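Local coordinates for Alr3699 protein (Nostoc sp., PDB 4XSO) that belongs to the GT-B clan of glycosyltransferases, which pair two Rossmann-like domains, each with a parallel beta sheet flanked by helices, at residues 209-214 with 222-227; 283-288 with 341-346; 298-303 with 320-325. All blocks are in the same frame, centred on the assembly; numbering follows the deposited sequence.

All three contacts are buried and apolar, and all lie in the C-terminal Rossmann-like domain, yet they serve different layers of it. Interactions 1 and 2 share one sheet: strands 207-212 and 285-287 are neighbours, joined by backbone bonds of G210 to L285 and A287, and each sends side chains to a helix on the same face. In both, a leucine does most of the work, borne by the helix in the first and by the strand in the second. Interaction 3 lies on the other side of the sheet, where V286 meets A303; there isoleucine and valine of a helix meet leucine and valine of 320-325, with no strand residue taking part, nearer the middle of the chain.

Interaction 1 (209-214 with 222-227); sequences VGHFSR and HILIDA
L224 packs on V209 mainly through CD1 and on H211 through CD2, both partners standing on the same face of the sheet. Its CG is anti to the backbone N (chi1 175°), which carries the isobutyl group out from the helix. L224 CD1 lies 3.7 Å from V209 CG1, while L224 CD2 approaches H211 CB at 3.8 Å. L224 CD2 is also 4.1 Å from H211 CD2, coming to the imidazole obliquely. In both pairs the side chains slide past each other in opposite directions, the leucine running towards the strand as its partner runs towards the helix. A forked leucine suits this place because its two ends can serve residues i and i+2 of a strand at once. Beta-branched V209 fits an extended strand and offers a compact apolar side chain. H211 plays two parts: its CB packs on the leucine, while the polar end of its ring is held by NE2 hydrogen-bonded to T289 OG1. A237, on the next strand, also touches L224. Such packing of a connecting helix on the strand before it is typical of the beta-alpha-beta unit formed by strand 207-212, helix 221-228 and strand 235-240 in a Rossmann-like fold.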
loop_
_atom_site.group_PDB
_atom_site.type_symbol
_atom_site.label_atom_id
_atom_site.label_comp_id
_atom_site.label_asym_id
_atom_site.label_seq_id
_atom_site.Cartn_x
_atom_site.Cartn_y
_atom_site.Cartn_z
ATOM N N VAL A 209 3.088 -3.796 -49.974
ATOM C CA VAL A 209 2.315 -3.729 -48.765
ATOM C C VAL A 209 3.227 -3.897 -47.574
ATOM O O VAL A 209 3.902 -4.937 -47.421
ATOM C CB VAL A 209 1.257 -4.838 -48.683
ATOM C CG1 VAL A 209 0.418 -4.654 -47.431
ATOM C CG2 VAL A 209 0.369 -4.826 -49.905
ATOM N N GLY A 210 3.239 -2.908 -46.677
ATOM C CA GLY A 210 4.141 -2.938 -45.536
ATOM C C GLY A 210 3.373 -3.276 -44.273
ATOM O O GLY A 210 2.245 -2.792 -44.051
ATOM N N HIS A 211 4.001 -4.074 -43.416
ATOM C CA HIS A 211 3.451 -4.405 -42.145
ATOM C C HIS A 211 4.516 -4.050 -41.123
ATOM O O HIS A 211 5.652 -4.536 -41.232
ATOM C CB HIS A 211 3.173 -5.921 -42.144
ATOM C CG HIS A 211 2.321 -6.384 -41.012
ATOM N ND1 HIS A 211 2.781 -6.475 -39.716
ATOM C CD2 HIS A 211 1.023 -6.756 -40.973
ATOM C CE1 HIS A 211 1.797 -6.892 -38.928
ATOM N NE2 HIS A 211 0.719 -7.040 -39.669
ATOM N N PHE A 212 4.206 -3.224 -40.160
ATOM C CA PHE A 212 5.262 -2.667 -39.266
ATOM C C PHE A 212 4.952 -3.020 -37.816
ATOM O O PHE A 212 4.087 -2.426 -37.226
ATOM C CB PHE A 212 5.260 -1.159 -39.374
ATOM C CG PHE A 212 5.639 -0.695 -40.723
ATOM C CD1 PHE A 212 4.711 -0.621 -41.703
ATOM C CD2 PHE A 212 6.928 -0.405 -41.004
ATOM C CE1 PHE A 212 5.050 -0.248 -42.954
ATOM C CE2 PHE A 212 7.303 -0.057 -42.273
ATOM C CZ PHE A 212 6.353 0.057 -43.243
ATOM N N SER A 213 5.640 -3.963 -37.246
ATOM C CA SER A 213 5.172 -4.528 -35.986
ATOM C C SER A 213 6.247 -5.515 -35.527
ATOM O O SER A 213 7.108 -5.882 -36.316
ATOM C CB SER A 213 3.739 -5.049 -36.135
ATOM O OG SER A 213 3.478 -6.146 -35.309
ATOM N N ARG A 214 6.173 -5.980 -34.275
ATOM C CA ARG A 214 6.979 -7.098 -33.874
ATOM C C ARG A 214 6.220 -8.349 -34.376
ATOM O O ARG A 214 5.013 -8.340 -34.607
ATOM C CB ARG A 214 7.168 -7.129 -32.342
ATOM C CG ARG A 214 5.861 -7.194 -31.578
ATOM C CD ARG A 214 6.060 -6.966 -30.077
ATOM N NE ARG A 214 4.763 -6.789 -29.437
ATOM C CZ ARG A 214 4.088 -5.641 -29.379
ATOM N NH1 ARG A 214 4.601 -4.510 -29.877
ATOM N NH2 ARG A 214 2.891 -5.626 -28.793
ATOM N N HIS A 222 0.490 -13.402 -40.365
ATOM C CA HIS A 222 0.015 -14.573 -41.135
ATOM C C HIS A 222 -1.247 -14.282 -41.950
ATOM O O HIS A 222 -1.479 -14.884 -42.997
ATOM C CB HIS A 222 -0.188 -15.802 -40.193
ATOM C CG HIS A 222 -1.294 -15.619 -39.194
ATOM N ND1 HIS A 222 -1.150 -14.856 -38.042
ATOM C CD2 HIS A 222 -2.576 -16.059 -39.197
ATOM C CE1 HIS A 222 -2.296 -14.844 -37.385
ATOM N NE2 HIS A 222 -3.180 -15.544 -38.076
ATOM N N ILE A 223 -2.038 -13.316 -41.504
ATOM C CA ILE A 223 -3.229 -12.874 -42.237
ATOM C C ILE A 223 -2.818 -12.119 -43.530
ATOM O O ILE A 223 -3.369 -12.386 -44.577
ATOM C CB ILE A 223 -4.131 -11.961 -41.333
ATOM C CG1 ILE A 223 -4.443 -12.626 -39.992
ATOM C CG2 ILE A 223 -5.418 -11.536 -42.058
ATOM C CD1 ILE A 223 -5.371 -13.819 -40.157
ATOM N N LEU A 224 -1.838 -11.184 -43.450
ATOM C CA LEU A 224 -1.311 -10.534 -44.638
ATOM C C LEU A 224 -0.762 -11.580 -45.628
ATOM O O LEU A 224 -0.969 -11.471 -46.828
ATOM C CB LEU A 224 -0.253 -9.451 -44.275
ATOM C CG LEU A 224 0.464 -8.784 -45.463
ATOM C CD1 LEU A 224 -0.541 -8.051 -46.323
ATOM C CD2 LEU A 224 1.521 -7.794 -44.943
ATOM N N ILE A 225 -0.001 -12.540 -45.116
ATOM C CA ILE A 225 0.581 -13.608 -45.937
ATOM C C ILE A 225 -0.542 -14.431 -46.641
ATOM O O ILE A 225 -0.481 -14.550 -47.854
ATOM C CB ILE A 225 1.571 -14.458 -45.107
ATOM C CG1 ILE A 225 2.757 -13.567 -44.686
ATOM C CG2 ILE A 225 2.061 -15.637 -45.926
ATOM C CD1 ILE A 225 3.485 -14.075 -43.474
ATOM N N ASP A 226 -1.602 -14.861 -45.922
ATOM C CA ASP A 226 -2.729 -15.540 -46.600
ATOM C C ASP A 226 -3.371 -14.643 -47.664
ATOM O O ASP A 226 -3.614 -15.061 -48.784
ATOM C CB ASP A 226 -3.798 -15.943 -45.620
ATOM C CG ASP A 226 -3.443 -17.160 -44.802
ATOM O OD1 ASP A 226 -2.596 -17.926 -45.248
ATOM O OD2 ASP A 226 -4.015 -17.334 -43.684
ATOM N N ALA A 227 -3.566 -13.358 -47.361
ATOM C CA ALA A 227 -4.100 -12.468 -48.383
ATOM C C ALA A 227 -3.155 -12.332 -49.591
ATOM O O ALA A 227 -3.609 -12.181 -50.718
ATOM C CB ALA A 227 -4.397 -11.090 -47.801
#

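Interaction 2 (283-288 with 341-346)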
loop_
_atom_site.group_PDB
_atom_site.type_symbol
_atom_site.label_atom_id
_atom_site.label_comp_id
_atom_site.label_asym_id
_atom_site.label_seq_id
_atom_site.Cartn_x
_atom_site.Cartn_y
_atom_site.Cartn_z
ATOM N N CYS A 283 6.139 2.235 -49.168
ATOM C CA CYS A 283 5.065 1.256 -49.429
ATOM C C CYS A 283 4.047 1.905 -50.351
ATOM O O CYS A 283 4.070 3.139 -50.575
ATOM C CB CYS A 283 4.412 0.880 -48.122
ATOM S SG CYS A 283 5.556 -0.084 -47.125
ATOM N N ASP A 284 3.184 1.076 -50.915
ATOM C CA ASP A 284 2.037 1.531 -51.669
ATOM C C ASP A 284 0.806 1.382 -50.798
ATOM O O ASP A 284 -0.145 2.057 -51.007
ATOM C CB ASP A 284 1.953 0.736 -52.970
ATOM C CG ASP A 284 3.207 0.938 -53.851
ATOM O OD1 ASP A 284 3.234 2.050 -54.420
ATOM O OD2 ASP A 284 4.171 0.072 -53.922
ATOM N N LEU A 285 0.858 0.529 -49.772
ATOM C CA LEU A 285 -0.233 0.356 -48.805
ATOM C C LEU A 285 0.387 -0.118 -47.516
ATOM O O LEU A 285 1.350 -0.872 -47.538
ATOM C CB LEU A 285 -1.223 -0.675 -49.322
ATOM C CG LEU A 285 -2.277 -1.248 -48.395
ATOM C CD1 LEU A 285 -3.238 -0.098 -48.045
ATOM C CD2 LEU A 285 -3.074 -2.424 -49.037
ATOM N N VAL A 286 -0.114 0.384 -46.390
ATOM C CA VAL A 286 0.336 -0.039 -45.083
ATOM C C VAL A 286 -0.794 -0.891 -44.529
ATOM O O VAL A 286 -1.934 -0.449 -44.539
ATOM C CB VAL A 286 0.639 1.147 -44.189
ATOM C CG1 VAL A 286 0.985 0.661 -42.796
ATOM C CG2 VAL A 286 1.818 1.904 -44.793
ATOM N N ALA A 287 -0.485 -2.112 -44.097
ATOM C CA ALA A 287 -1.449 -2.961 -43.446
ATOM C C ALA A 287 -1.247 -3.178 -41.998
ATOM O O ALA A 287 -0.228 -3.708 -41.553
ATOM C CB ALA A 287 -1.482 -4.353 -44.149
ATOM N N HIS A 288 -2.315 -2.929 -41.268
ATOM C CA HIS A 288 -2.433 -3.282 -39.862
ATOM C C HIS A 288 -3.404 -4.463 -39.840
ATOM O O HIS A 288 -4.508 -4.342 -40.369
ATOM C CB HIS A 288 -3.009 -2.079 -39.111
ATOM C CG HIS A 288 -3.389 -2.379 -37.705
ATOM N ND1 HIS A 288 -4.648 -2.817 -37.353
ATOM C CD2 HIS A 288 -2.677 -2.319 -36.557
ATOM C CE1 HIS A 288 -4.693 -3.040 -36.056
ATOM N NE2 HIS A 288 -3.504 -2.759 -35.551
ATOM N N ASN A 341 -9.119 -8.189 -51.018
ATOM C CA ASN A 341 -10.014 -7.359 -51.796
ATOM C C ASN A 341 -9.628 -5.885 -51.707
ATOM O O ASN A 341 -9.632 -5.165 -52.726
ATOM C CB ASN A 341 -11.429 -7.497 -51.282
ATOM C CG ASN A 341 -12.062 -8.831 -51.643
ATOM O OD1 ASN A 341 -11.599 -9.571 -52.502
ATOM N ND2 ASN A 341 -13.169 -9.098 -51.025
ATOM N N ILE A 342 -9.258 -5.435 -50.506
ATOM C CA ILE A 342 -8.747 -4.058 -50.366
ATOM C C ILE A 342 -7.514 -3.848 -51.164
ATOM O O ILE A 342 -7.353 -2.822 -51.841
ATOM C CB ILE A 342 -8.466 -3.698 -48.886
ATOM C CG1 ILE A 342 -9.772 -3.671 -48.100
ATOM C CG2 ILE A 342 -7.776 -2.342 -48.782
ATOM C CD1 ILE A 342 -10.891 -2.847 -48.785
ATOM N N ILE A 343 -6.581 -4.783 -51.057
ATOM C CA ILE A 343 -5.285 -4.623 -51.768
ATOM C C ILE A 343 -5.537 -4.506 -53.280
ATOM O O ILE A 343 -5.037 -3.609 -53.960
ATOM C CB ILE A 343 -4.355 -5.825 -51.498
ATOM C CG1 ILE A 343 -3.933 -5.810 -50.039
ATOM C CG2 ILE A 343 -3.166 -5.790 -52.429
ATOM C CD1 ILE A 343 -3.081 -7.022 -49.657
ATOM N N ASN A 344 -6.377 -5.399 -53.786
ATOM C CA ASN A 344 -6.777 -5.355 -55.176
ATOM C C ASN A 344 -7.521 -4.044 -55.561
ATOM O O ASN A 344 -7.318 -3.516 -56.647
ATOM C CB ASN A 344 -7.612 -6.590 -55.516
ATOM C CG ASN A 344 -6.746 -7.813 -55.812
ATOM O OD1 ASN A 344 -5.854 -7.752 -56.634
ATOM N ND2 ASN A 344 -7.000 -8.915 -55.145
ATOM N N THR A 345 -8.374 -3.531 -54.672
ATOM C CA THR A 345 -9.018 -2.269 -54.914
ATOM C C THR A 345 -7.991 -1.183 -55.049
ATOM O O THR A 345 -8.145 -0.309 -55.898
ATOM C CB THR A 345 -9.926 -1.903 -53.763
ATOM O OG1 THR A 345 -11.021 -2.808 -53.786
ATOM C CG2 THR A 345 -10.420 -0.486 -53.885
ATOM N N CYS A 346 -6.952 -1.238 -54.202
ATOM C CA CYS A 346 -5.881 -0.220 -54.248
ATOM C C CYS A 346 -5.040 -0.248 -55.545
ATOM O O CYS A 346 -4.523 0.779 -55.993
ATOM C CB CYS A 346 -4.961 -0.351 -53.021
ATOM S SG CYS A 346 -5.737 0.234 -51.511
#
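In the parallel sheet of the C-terminal Rossmann-like domain, the inner strand 285-287 is covered on one face by helix 336-348, and L285 is the strand residue that meets I343 and C346 of that helix. A chi1 of 167° swings L285 CG beside its own carbonyl carbon, and the leucine divides its two methyls between two turns of the helix. L285 CD2 lies 3.6 Å from I343 CG1. L285 CD2 also comes within 4.1 Å of I343 CA, so this methyl rests at the root of the isoleucine rather than at its far end, and the two side chains cross at about a right angle. The isoleucine continues past the leucine, its CD1 extended from CG1, and it also touches V209 on the neighbouring strand. The other methyl, L285 CD1, is 4.3 Å from C346 SG, a looser contact with a small, weakly polar group that tolerates an apolar setting well. Leucine suits the strand position because its fork reaches I343 with one branch and the smaller cysteine with the other.

On the outer side of the helix, T345 turns its hydroxyl back on its own backbone: T345 OG1 donates to N341 O at 2.9 Å. The helical bond from T345 N to N341 O measures 2.8 Å, and the two donors reach that oxygen from opposite faces of its carbonyl plane, so this polar group is satisfied within the helix. Just before the strand, D284 forms a salt bridge with R198 and accepts a bond from V208 N. I342, next to I343, extends the cover to V311, F329 and T331. A helix laid over several parallel strands in this way is characteristic of the three-layer alpha/beta sandwich of GT-B proteins.

Interaction 3 (298-303 with 320-325); sequences RVIVEA and ELVEHG
A chi1 of -65° puts CG1 of I300 beside its backbone N and leaves CG2 anti to that N; I300 CG2 touches both L321 and V322, and I300 CD1, at the end of the other branch, also reaches L321 CD1. L321 has CG anti to its carbonyl carbon (chi1 -51°), which sends its methyls towards the helix. L321 CD1 enters between two consecutive helix residues, 4.0 Å from I300 CB and 4.1 Å from V301 CG2. V301 CG2 is almost as near to L321 CD2, at 4.2 Å, so the valine methyl faces the leucine's fork, and the two side chains cross at about a right angle. The same crossing is found between I300 and V322, where I300 CG2 and V322 CG2 approach to 3.9 Å.

Helix 298-305 is the crossover between the parallel neighbouring strands 285-287 and 310-313, and E302 on it is probably the second glutamate of the EX7E pattern familiar in GT-B enzymes of this kind. The partner segment comes after strand 310-313 and begins in the short, weakly bonded helix about 318-321. V322 has extended backbone angles, which suit a beta-branched residue.

F368 of helix 350-368 touches both V301 and L321 and adds an aromatic wall to the aliphatic cluster. I300 also reaches A312 on the sheet. Next to the buried leucine, E320 turns to the N-terminal domain, its carboxylate accepting bonds from the backbone N atoms of Q159 and A160 at the start of helix 159-167.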
loop_
_atom_site.group_PDB
_atom_site.type_symbol
_atom_site.label_atom_id
_atom_site.label_comp_id
_atom_site.label_asym_id
_atom_site.label_seq_id
_atom_site.Cartn_x
_atom_site.Cartn_y
_atom_site.Cartn_z
ATOM N N ARG A 298 -0.768 2.948 -33.068
ATOM C CA ARG A 298 0.177 4.037 -33.441
ATOM C C ARG A 298 0.511 3.922 -34.937
ATOM O O ARG A 298 0.528 4.892 -35.698
ATOM C CB ARG A 298 1.457 4.020 -32.565
ATOM C CG ARG A 298 1.184 4.399 -31.095
ATOM C CD ARG A 298 2.415 4.292 -30.181
ATOM N NE ARG A 298 3.507 5.179 -30.580
ATOM C CZ ARG A 298 3.552 6.501 -30.357
ATOM N NH1 ARG A 298 2.625 7.125 -29.632
ATOM N NH2 ARG A 298 4.569 7.220 -30.825
ATOM N N VAL A 299 0.700 2.696 -35.410
ATOM C CA VAL A 299 1.099 2.465 -36.797
ATOM C C VAL A 299 0.091 2.965 -37.825
ATOM O O VAL A 299 0.452 3.397 -38.936
ATOM C CB VAL A 299 1.339 0.941 -37.038
ATOM C CG1 VAL A 299 1.415 0.614 -38.496
ATOM C CG2 VAL A 299 2.641 0.553 -36.340
ATOM N N ILE A 300 -1.163 2.880 -37.467
ATOM C CA ILE A 300 -2.238 3.301 -38.329
ATOM C C ILE A 300 -2.089 4.840 -38.435
ATOM O O ILE A 300 -2.036 5.375 -39.494
ATOM C CB ILE A 300 -3.585 2.942 -37.735
ATOM C CG1 ILE A 300 -3.741 1.407 -37.649
ATOM C CG2 ILE A 300 -4.709 3.566 -38.551
ATOM C CD1 ILE A 300 -5.009 0.989 -36.871
ATOM N N VAL A 301 -2.046 5.533 -37.331
ATOM C CA VAL A 301 -1.788 7.006 -37.393
ATOM C C VAL A 301 -0.506 7.382 -38.108
ATOM O O VAL A 301 -0.477 8.321 -38.874
ATOM C CB VAL A 301 -1.826 7.646 -35.997
ATOM C CG1 VAL A 301 -1.528 9.166 -36.088
ATOM C CG2 VAL A 301 -3.176 7.425 -35.387
ATOM N N GLU A 302 0.554 6.618 -37.922
ATOM C CA GLU A 302 1.822 6.935 -38.573
ATOM C C GLU A 302 1.715 6.827 -40.071
ATOM O O GLU A 302 2.167 7.693 -40.785
ATOM C CB GLU A 302 2.955 6.076 -38.023
ATOM C CG GLU A 302 3.262 6.571 -36.624
ATOM C CD GLU A 302 4.340 5.795 -35.922
ATOM O OE1 GLU A 302 4.236 4.550 -35.895
ATOM O OE2 GLU A 302 5.237 6.462 -35.352
ATOM N N ALA A 303 1.011 5.801 -40.515
ATOM C CA ALA A 303 0.813 5.567 -41.936
ATOM C C ALA A 303 0.027 6.713 -42.581
ATOM O O ALA A 303 0.353 7.182 -43.673
ATOM C CB ALA A 303 0.102 4.235 -42.100
ATOM N N GLU A 320 -11.838 4.227 -34.567
ATOM C CA GLU A 320 -12.002 5.675 -34.301
ATOM C C GLU A 320 -10.995 6.463 -35.126
ATOM O O GLU A 320 -11.102 7.689 -35.231
ATOM C CB GLU A 320 -11.649 6.003 -32.845
ATOM C CG GLU A 320 -12.557 5.414 -31.819
ATOM C CD GLU A 320 -11.864 5.321 -30.455
ATOM O OE1 GLU A 320 -11.450 6.388 -29.933
ATOM O OE2 GLU A 320 -11.788 4.191 -29.914
ATOM N N LEU A 321 -9.986 5.749 -35.618
ATOM C CA LEU A 321 -8.943 6.317 -36.413
ATOM C C LEU A 321 -9.281 6.454 -37.886
ATOM O O LEU A 321 -8.734 7.348 -38.584
ATOM C CB LEU A 321 -7.670 5.500 -36.257
ATOM C CG LEU A 321 -7.208 5.219 -34.808
ATOM C CD1 LEU A 321 -5.919 4.430 -34.790
ATOM C CD2 LEU A 321 -7.014 6.514 -34.039
ATOM N N VAL A 322 -10.087 5.530 -38.398
ATOM C CA VAL A 322 -10.253 5.409 -39.855
ATOM C C VAL A 322 -11.697 5.478 -40.186
ATOM O O VAL A 322 -12.445 4.789 -39.562
ATOM C CB VAL A 322 -9.750 4.038 -40.410
ATOM C CG1 VAL A 322 -10.127 3.893 -41.870
ATOM C CG2 VAL A 322 -8.250 3.817 -40.243
ATOM N N GLU A 323 -12.102 6.296 -41.162
ATOM C CA GLU A 323 -13.461 6.133 -41.743
ATOM C C GLU A 323 -13.267 5.487 -43.084
ATOM O O GLU A 323 -12.526 6.019 -43.930
ATOM C CB GLU A 323 -14.240 7.430 -41.914
ATOM C CG GLU A 323 -14.987 7.881 -40.683
ATOM C CD GLU A 323 -16.323 7.168 -40.509
ATOM O OE1 GLU A 323 -16.768 6.404 -41.424
ATOM O OE2 GLU A 323 -16.922 7.387 -39.435
ATOM N N HIS A 324 -13.906 4.330 -43.220
ATOM C CA HIS A 324 -13.744 3.381 -44.342
ATOM C C HIS A 324 -14.137 4.035 -45.633
ATOM O O HIS A 324 -15.213 4.595 -45.743
ATOM C CB HIS A 324 -14.661 2.124 -44.119
ATOM C CG HIS A 324 -14.540 1.087 -45.194
ATOM N ND1 HIS A 324 -13.533 0.149 -45.199
ATOM C CD2 HIS A 324 -15.252 0.868 -46.332
ATOM C CE1 HIS A 324 -13.648 -0.637 -46.260
ATOM N NE2 HIS A 324 -14.682 -0.219 -46.970
ATOM N N GLY A 325 -13.250 3.904 -46.606
ATOM C CA GLY A 325 -13.257 4.546 -47.877
ATOM C C GLY A 325 -12.935 6.075 -47.861
ATOM O O GLY A 325 -12.886 6.673 -48.896
#